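Local structure of molybdopterin molybdotransferase (Pyrococcus horikoshii, 1UZ5) at residues D119-N124 against L128-A133; I204-G209 against G223-V228. The protein probably inserts molybdenum from molybdate into adenylyl-molybdopterin, releasing AMP, during molybdenum cofactor biosynthesis. One frame throughout, in Å; residues are numbered along the deposited sequence.

Contact 1: D119-N124 against L128-A133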
ATOM      1  N   ASP A 119      39.473   0.449  27.737  1.00 40.27           N
ATOM      2  CA  ASP A 119      40.453  -0.615  27.548  1.00 34.27           C
ATOM      3  C   ASP A 119      41.888  -0.158  27.322  1.00 40.65           C
ATOM      4  O   ASP A 119      42.731  -0.940  26.888  1.00 48.46           O
ATOM      5  CB  ASP A 119      40.030  -1.545  26.407  1.00 37.88           C
ATOM      6  CG  ASP A 119      38.738  -2.280  26.704  1.00 48.47           C
ATOM      7  OD1 ASP A 119      38.581  -2.759  27.845  1.00 57.07           O
ATOM      8  OD2 ASP A 119      37.883  -2.389  25.799  1.00 53.72           O
ATOM      9  N   VAL A 120      42.174   1.105  27.611  1.00 36.32           N
ATOM     10  CA  VAL A 120      43.530   1.611  27.451  1.00 31.54           C
ATOM     11  C   VAL A 120      43.837   2.498  28.641  1.00 35.02           C
ATOM     12  O   VAL A 120      42.928   2.903  29.366  1.00 35.56           O
ATOM     13  CB  VAL A 120      43.697   2.458  26.160  1.00 40.23           C
ATOM     14  CG1 VAL A 120      43.093   1.727  24.972  1.00 34.25           C
ATOM     15  CG2 VAL A 120      43.059   3.829  26.344  1.00 27.56           C
ATOM     16  N   GLU A 121      45.114   2.795  28.845  1.00 35.58           N
ATOM     17  CA  GLU A 121      45.527   3.662  29.939  1.00 43.99           C
ATOM     18  C   GLU A 121      46.174   4.911  29.345  1.00 37.98           C
ATOM     19  O   GLU A 121      47.100   4.815  28.540  1.00 39.06           O
ATOM     20  CB  GLU A 121      46.514   2.935  30.863  1.00 49.84           C
ATOM     21  CG  GLU A 121      47.132   3.828  31.935  1.00 63.25           C
ATOM     22  CD  GLU A 121      47.867   3.044  33.010  1.00 70.70           C
ATOM     23  OE1 GLU A 121      47.197   2.318  33.774  1.00 76.26           O
ATOM     24  OE2 GLU A 121      49.109   3.152  33.089  1.00 67.77           O
ATOM     25  N   ARG A 122      45.677   6.079  29.741  1.00 40.19           N
ATOM     26  CA  ARG A 122      46.201   7.342  29.233  1.00 45.18           C
ATOM     27  C   ARG A 122      47.403   7.849  30.019  1.00 47.90           C
ATOM     28  O   ARG A 122      47.353   7.942  31.242  1.00 53.48           O
ATOM     29  CB  ARG A 122      45.100   8.402  29.261  1.00 51.37           C
ATOM     30  CG  ARG A 122      43.924   8.104  28.348  1.00 56.35           C
ATOM     31  CD  ARG A 122      42.808   9.094  28.595  1.00 59.81           C
ATOM     32  NE  ARG A 122      43.269  10.469  28.449  1.00 68.62           N
ATOM     33  CZ  ARG A 122      42.542  11.536  28.765  1.00 76.51           C
ATOM     34  NH1 ARG A 122      41.316  11.385  29.248  1.00 77.65           N
ATOM     35  NH2 ARG A 122      43.041  12.754  28.597  1.00 77.88           N
ATOM     36  N   VAL A 123      48.479   8.184  29.307  1.00 53.91           N
ATOM     37  CA  VAL A 123      49.701   8.694  29.929  1.00 59.07           C
ATOM     38  C   VAL A 123      50.424   9.697  29.026  1.00 64.31           C
ATOM     39  O   VAL A 123      50.705   9.410  27.865  1.00 72.48           O
ATOM     40  CB  VAL A 123      50.693   7.546  30.265  1.00 54.49           C
ATOM     41  CG1 VAL A 123      50.006   6.496  31.115  1.00 54.78           C
ATOM     42  CG2 VAL A 123      51.230   6.916  28.989  1.00 59.90           C
ATOM     43  N   ASN A 124      50.715  10.878  29.567  1.00 68.47           N
ATOM     44  CA  ASN A 124      51.419  11.934  28.835  1.00 66.14           C
ATOM     45  C   ASN A 124      51.044  12.076  27.355  1.00 60.58           C
ATOM     46  O   ASN A 124      51.916  12.031  26.483  1.00 58.57           O
ATOM     47  CB  ASN A 124      52.935  11.719  28.938  1.00 75.36           C
ATOM     48  CG  ASN A 124      53.443  11.779  30.366  1.00 77.19           C
ATOM     49  OD1 ASN A 124      53.134  10.914  31.187  1.00 80.66           O
ATOM     50  ND2 ASN A 124      54.227  12.807  30.671  1.00 81.05           N
ATOM     51  N   LEU A 128      48.332   3.324  26.449  1.00 28.78           N
ATOM     52  CA  LEU A 128      48.927   1.998  26.553  1.00 32.24           C
ATOM     53  C   LEU A 128      47.875   0.953  26.210  1.00 24.79           C
ATOM     54  O   LEU A 128      46.764   0.978  26.739  1.00 28.11           O
ATOM     55  CB  LEU A 128      49.459   1.753  27.969  1.00 35.05           C
ATOM     56  CG  LEU A 128      50.630   2.620  28.439  1.00 42.60           C
ATOM     57  CD1 LEU A 128      50.956   2.281  29.886  1.00 42.95           C
ATOM     58  CD2 LEU A 128      51.842   2.384  27.551  1.00 39.32           C
ATOM     59  N   ILE A 129      48.244   0.040  25.320  1.00 25.61           N
ATOM     60  CA  ILE A 129      47.359  -1.023  24.867  1.00 33.97           C
ATOM     61  C   ILE A 129      47.942  -2.359  25.320  1.00 35.74           C
ATOM     62  O   ILE A 129      49.107  -2.657  25.052  1.00 31.50           O
ATOM     63  CB  ILE A 129      47.228  -0.983  23.331  1.00 32.49           C
ATOM     64  CG1 ILE A 129      46.707   0.400  22.913  1.00 41.69           C
ATOM     65  CG2 ILE A 129      46.295  -2.085  22.848  1.00 30.13           C
ATOM     66  CD1 ILE A 129      46.632   0.612  21.422  1.00 54.70           C
ATOM     67  N   TYR A 130      47.120  -3.156  25.996  1.00 35.20           N
ATOM     68  CA  TYR A 130      47.548  -4.442  26.546  1.00 42.78           C
ATOM     69  C   TYR A 130      47.031  -5.658  25.785  1.00 44.95           C
ATOM     70  O   TYR A 130      47.430  -6.791  26.064  1.00 39.88           O
ATOM     71  CB  TYR A 130      47.088  -4.538  28.005  1.00 40.57           C
ATOM     72  CG  TYR A 130      47.572  -3.400  28.877  1.00 40.33           C
ATOM     73  CD1 TYR A 130      48.837  -3.430  29.458  1.00 48.56           C
ATOM     74  CD2 TYR A 130      46.773  -2.276  29.100  1.00 45.42           C
ATOM     75  CE1 TYR A 130      49.300  -2.370  30.239  1.00 49.42           C
ATOM     76  CE2 TYR A 130      47.228  -1.208  29.879  1.00 48.54           C
ATOM     77  CZ  TYR A 130      48.493  -1.265  30.445  1.00 46.87           C
ATOM     78  OH  TYR A 130      48.954  -0.220  31.209  1.00 63.06           O
ATOM     79  N   LYS A 131      46.141  -5.421  24.830  1.00 39.02           N
ATOM     80  CA  LYS A 131      45.558  -6.500  24.044  1.00 40.18           C
ATOM     81  C   LYS A 131      45.527  -6.104  22.570  1.00 43.51           C
ATOM     82  O   LYS A 131      45.154  -4.986  22.227  1.00 33.84           O
ATOM     83  CB  LYS A 131      44.140  -6.777  24.547  1.00 42.67           C
ATOM     84  CG  LYS A 131      43.438  -7.950  23.895  1.00 51.89           C
ATOM     85  CD  LYS A 131      42.048  -8.121  24.488  1.00 53.37           C
ATOM     86  CE  LYS A 131      41.321  -9.313  23.889  1.00 60.93           C
ATOM     87  NZ  LYS A 131      39.953  -9.458  24.462  1.00 65.82           N
ATOM     88  N   PRO A 132      45.935  -7.012  21.676  1.00 40.03           N
ATOM     89  CA  PRO A 132      45.915  -6.659  20.257  1.00 40.30           C
ATOM     90  C   PRO A 132      44.495  -6.424  19.750  1.00 36.29           C
ATOM     91  O   PRO A 132      43.552  -7.096  20.164  1.00 31.30           O
ATOM     92  CB  PRO A 132      46.563  -7.871  19.589  1.00 46.45           C
ATOM     93  CG  PRO A 132      47.472  -8.410  20.661  1.00 45.90           C
ATOM     94  CD  PRO A 132      46.594  -8.313  21.882  1.00 47.06           C
ATOM     95  N   ALA A 133      44.346  -5.448  18.867  1.00 36.61           N
ATOM     96  CA  ALA A 133      43.047  -5.168  18.276  1.00 35.65           C
ATOM     97  C   ALA A 133      43.078  -5.879  16.931  1.00 34.17           C
ATOM     98  O   ALA A 133      44.117  -6.393  16.518  1.00 31.71           O
ATOM     99  CB  ALA A 133      42.871  -3.667  18.070  1.00 32.28           C
TER
HETATM  100  O   HOH W   1      44.361  -2.775  25.824  1.00 38.09           O
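Glu121 and Leu128 form an antiparallel hydrogen-bonded pair, and their backbones make the tight part of this contact. Leu128 N donates to Glu121 O at 2.8 Å. The return bond, from Glu121 N to Leu128 O, is longer at 3.2 Å. Leu128 O also takes a weak, bent CA-H...O contact from Val120 CA at 3.4 Å. Further along, past Val120 and Ile129, water 1 takes the place of a direct bond: it donates to Asp119 O (2.7 Å) and accepts from Tyr130 N (2.8 Å), so a single water links the two backbones here.

The side chains are looser. On the face that carries Val120 and Ile129, Val120 CG1 reaches Ile129 CG1 only at 4.4 Å; both also lean on Ile115 of strand 113-116, so this is the inner side. The face of Glu121 and Leu128 is more open. Glu121 swings CG anti to its backbone N (chi1 173°) and runs alongside Leu128, pointing the same way, until OE2 lies 3.8 Å from Leu128 CD1. The phenol of Tyr130, two residues on from Leu128, slants across toward Glu121: Glu121 CB sits at the ring edge, near its plane, while the carboxylate plane stands 77° to the ring, with OE2 3.9 Å from Tyr130 OH. Val123 CG2 adds a light touch on Leu128 CG.

Strand 126-129 is tied inward to strand 75-83, leaving 120-123 outermost within the chain: a beta hairpin closing one side of a mixed sheet in the MoeA N-terminal region.

Contact 2: I204-G209 against G223-V228. With SO4 (sulfate ion), chain D.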
ATOM      1  N   ILE A 204     -34.771   8.784  -0.117  1.00 26.21           N
ATOM      2  CA  ILE A 204     -33.735   8.335   0.806  1.00 23.11           C
ATOM      3  C   ILE A 204     -32.427   9.045   0.428  1.00 29.52           C
ATOM      4  O   ILE A 204     -32.319   9.632  -0.648  1.00 26.51           O
ATOM      5  CB  ILE A 204     -33.521   6.819   0.734  1.00 29.01           C
ATOM      6  CG1 ILE A 204     -33.110   6.417  -0.678  1.00 30.63           C
ATOM      7  CG2 ILE A 204     -34.804   6.083   1.146  1.00 38.16           C
ATOM      8  CD1 ILE A 204     -32.679   4.970  -0.787  1.00 38.92           C
ATOM      9  N   TYR A 205     -31.441   8.994   1.312  1.00 23.62           N
ATOM     10  CA  TYR A 205     -30.155   9.635   1.051  1.00 27.04           C
ATOM     11  C   TYR A 205     -29.182   8.682   0.378  1.00 25.23           C
ATOM     12  O   TYR A 205     -29.215   7.475   0.611  1.00 20.80           O
ATOM     13  CB  TYR A 205     -29.539  10.130   2.360  1.00 19.21           C
ATOM     14  CG  TYR A 205     -30.245  11.316   2.951  1.00 23.13           C
ATOM     15  CD1 TYR A 205     -30.229  12.550   2.307  1.00 24.07           C
ATOM     16  CD2 TYR A 205     -30.922  11.211   4.168  1.00 24.42           C
ATOM     17  CE1 TYR A 205     -30.866  13.654   2.863  1.00 29.85           C
ATOM     18  CE2 TYR A 205     -31.558  12.304   4.729  1.00 24.72           C
ATOM     19  CZ  TYR A 205     -31.526  13.522   4.076  1.00 24.48           C
ATOM     20  OH  TYR A 205     -32.146  14.609   4.643  1.00 27.25           O
ATOM     21  N   ASP A 206     -28.307   9.229  -0.455  1.00 25.50           N
ATOM     22  CA  ASP A 206     -27.311   8.413  -1.133  1.00 23.81           C
ATOM     23  C   ASP A 206     -26.403   7.765  -0.103  1.00 19.34           C
ATOM     24  O   ASP A 206     -26.109   8.358   0.932  1.00 19.67           O
ATOM     25  CB  ASP A 206     -26.436   9.267  -2.055  1.00 27.80           C
ATOM     26  CG  ASP A 206     -25.191   8.528  -2.518  1.00 35.48           C
ATOM     27  OD1 ASP A 206     -25.334   7.586  -3.322  1.00 29.26           O
ATOM     28  OD2 ASP A 206     -24.072   8.876  -2.066  1.00 34.33           O
ATOM     29  N   ILE A 207     -25.970   6.545  -0.384  1.00 25.26           N
ATOM     30  CA  ILE A 207     -25.042   5.868   0.502  1.00 25.04           C
ATOM     31  C   ILE A 207     -23.878   5.288  -0.303  1.00 27.06           C
ATOM     32  O   ILE A 207     -22.724   5.347   0.134  1.00 25.30           O
ATOM     33  CB  ILE A 207     -25.716   4.734   1.306  1.00 26.14           C
ATOM     34  CG1 ILE A 207     -24.668   4.056   2.194  1.00 25.43           C
ATOM     35  CG2 ILE A 207     -26.372   3.734   0.365  1.00 23.15           C
ATOM     36  CD1 ILE A 207     -25.230   3.017   3.149  1.00 36.06           C
ATOM     37  N   ASN A 208     -24.175   4.746  -1.480  1.00 18.34           N
ATOM     38  CA  ASN A 208     -23.142   4.143  -2.320  1.00 25.41           C
ATOM     39  C   ASN A 208     -22.157   5.124  -2.952  1.00 23.63           C
ATOM     40  O   ASN A 208     -20.990   4.794  -3.141  1.00 29.96           O
ATOM     41  CB  ASN A 208     -23.775   3.299  -3.427  1.00 20.39           C
ATOM     42  CG  ASN A 208     -24.523   2.098  -2.889  1.00 32.31           C
ATOM     43  OD1 ASN A 208     -24.085   1.454  -1.939  1.00 26.74           O
ATOM     44  ND2 ASN A 208     -25.651   1.781  -3.504  1.00 27.64           N
ATOM     45  N   GLY A 209     -22.633   6.316  -3.289  1.00 20.69           N
ATOM     46  CA  GLY A 209     -21.771   7.312  -3.899  1.00 27.77           C
ATOM     47  C   GLY A 209     -20.601   7.645  -2.989  1.00 28.83           C
ATOM     48  O   GLY A 209     -19.444   7.574  -3.397  1.00 26.05           O
ATOM     49  N   GLY A 223     -11.648   9.401  -5.901  1.00 35.20           N
ATOM     50  CA  GLY A 223     -13.069   9.253  -6.148  1.00 28.98           C
ATOM     51  C   GLY A 223     -13.708  10.610  -6.343  1.00 33.13           C
ATOM     52  O   GLY A 223     -13.607  11.483  -5.480  1.00 34.76           O
ATOM     53  N   ILE A 224     -14.352  10.801  -7.487  1.00 28.53           N
ATOM     54  CA  ILE A 224     -15.013  12.065  -7.778  1.00 25.97           C
ATOM     55  C   ILE A 224     -16.516  11.800  -7.890  1.00 32.25           C
ATOM     56  O   ILE A 224     -16.967  11.124  -8.815  1.00 27.55           O
ATOM     57  CB  ILE A 224     -14.495  12.664  -9.093  1.00 27.99           C
ATOM     58  CG1 ILE A 224     -12.973  12.841  -9.006  1.00 32.94           C
ATOM     59  CG2 ILE A 224     -15.172  14.012  -9.355  1.00 24.74           C
ATOM     60  CD1 ILE A 224     -12.321  13.237 -10.318  1.00 33.68           C
ATOM     61  N   PHE A 225     -17.283  12.326  -6.941  1.00 27.17           N
ATOM     62  CA  PHE A 225     -18.728  12.121  -6.940  1.00 32.27           C
ATOM     63  C   PHE A 225     -19.420  13.052  -7.927  1.00 24.27           C
ATOM     64  O   PHE A 225     -19.474  14.264  -7.724  1.00 27.87           O
ATOM     65  CB  PHE A 225     -19.293  12.327  -5.529  1.00 32.54           C
ATOM     66  CG  PHE A 225     -20.735  11.915  -5.387  1.00 35.99           C
ATOM     67  CD1 PHE A 225     -21.194  10.729  -5.958  1.00 28.35           C
ATOM     68  CD2 PHE A 225     -21.632  12.706  -4.675  1.00 35.42           C
ATOM     69  CE1 PHE A 225     -22.530  10.335  -5.827  1.00 34.13           C
ATOM     70  CE2 PHE A 225     -22.969  12.322  -4.537  1.00 45.24           C
ATOM     71  CZ  PHE A 225     -23.416  11.132  -5.114  1.00 36.94           C
ATOM     72  N   MET A 226     -19.944  12.469  -8.999  1.00 27.56           N
ATOM     73  CA  MET A 226     -20.634  13.226 -10.039  1.00 31.34           C
ATOM     74  C   MET A 226     -22.040  13.645  -9.620  1.00 35.26           C
ATOM     75  O   MET A 226     -22.624  14.556 -10.203  1.00 40.62           O
ATOM     76  CB  MET A 226     -20.720  12.392 -11.315  1.00 27.42           C
ATOM     77  CG  MET A 226     -19.369  11.979 -11.871  1.00 31.15           C
ATOM     78  SD  MET A 226     -18.306  13.410 -12.078  1.00 39.64           S
ATOM     79  CE  MET A 226     -19.213  14.321 -13.342  1.00 36.31           C
ATOM     80  N   GLY A 227     -22.588  12.972  -8.616  1.00 36.36           N
ATOM     81  CA  GLY A 227     -23.926  13.309  -8.166  1.00 31.09           C
ATOM     82  C   GLY A 227     -24.955  12.219  -8.414  1.00 25.92           C
ATOM     83  O   GLY A 227     -24.623  11.082  -8.753  1.00 30.63           O
ATOM     84  N   VAL A 228     -26.221  12.582  -8.250  1.00 31.21           N
ATOM     85  CA  VAL A 228     -27.327  11.652  -8.422  1.00 30.97           C
ATOM     86  C   VAL A 228     -28.043  11.806  -9.761  1.00 29.25           C
ATOM     87  O   VAL A 228     -28.391  12.909 -10.161  1.00 28.60           O
ATOM     88  CB  VAL A 228     -28.366  11.855  -7.288  1.00 30.83           C
ATOM     89  CG1 VAL A 228     -29.586  10.971  -7.522  1.00 33.55           C
ATOM     90  CG2 VAL A 228     -27.725  11.546  -5.943  1.00 33.16           C
TER
HETATM   91  S   SO4 D1405     -16.280  14.166  -3.614  1.00 40.05           S
HETATM   92  O1  SO4 D1405     -15.548  12.752  -3.354  1.00 34.04           O
HETATM   93  O2  SO4 D1405     -16.234  14.345  -5.055  1.00 35.29           O
HETATM   94  O3  SO4 D1405     -17.501  14.130  -3.134  1.00 49.26           O
HETATM   95  O4  SO4 D1405     -15.399  15.116  -2.997  1.00 48.79           O
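Phe225 reaches across to Asp206 and Gly209 with the far end of its ring; no hydrogen bond joins the two segments, which meet by close packing. Gly209 CA lies 3.7 Å from Phe225 CE1, an approach that leaves no room for a beta carbon at this position. Asp206 OD2 is 3.8 Å from Phe225 CZ; the two side chains come from opposite directions, their carboxylate and ring planes 21° apart. Over the centre of one ring face sits Gly227 N, 3.7 Å above the plane.

The hydrogen bonds run within the segments and outward. Asp206, with CG anti to N (chi1 166°), turns the syn lone pair of OD1 to Gly209 N (3.0 Å), an Asx motif at the start of helix 208-219; OD1 also bonds Ser187 OG, and OD2 takes Arg210 N. With alanine in place of Asp206, these first-turn amides and the Ser187 hydroxyl would probably lose their partner. Phe225 N donates to sulfate O2 at 3.0 Å. The sulfate, probably from the crystallisation liquor, is also hydrogen-bonded to Arg210 NH2.

The ring thus bridges strand 222-229, outermost in its sheet within this chain, and the N-terminal turn of helix 208-219, beside Ser187 of the adjacent parallel strand 182-188.

Overall arrangement
The two contacts belong to widely separated parts of an elongated chain, whose radius of gyration is 32 Å. Their centres are 76 Å apart, on opposite sides of the chain's centre, and about 60 Å separates their nearest atoms. Contact 1 lies 53 Å from that centre, far out in the N-terminal region; contact 2, at 26 Å, is in the probable molybdopterin-binding domain. Contact 1 is complete in the sequence before contact 2 begins. Each involves a strand outermost, within this chain, in a six-stranded mixed sheet: 120-123 and 222-229. The sulfate at contact 2, a likely crystallisation ion, does not by itself mark the substrate site; contact 1 is far from it.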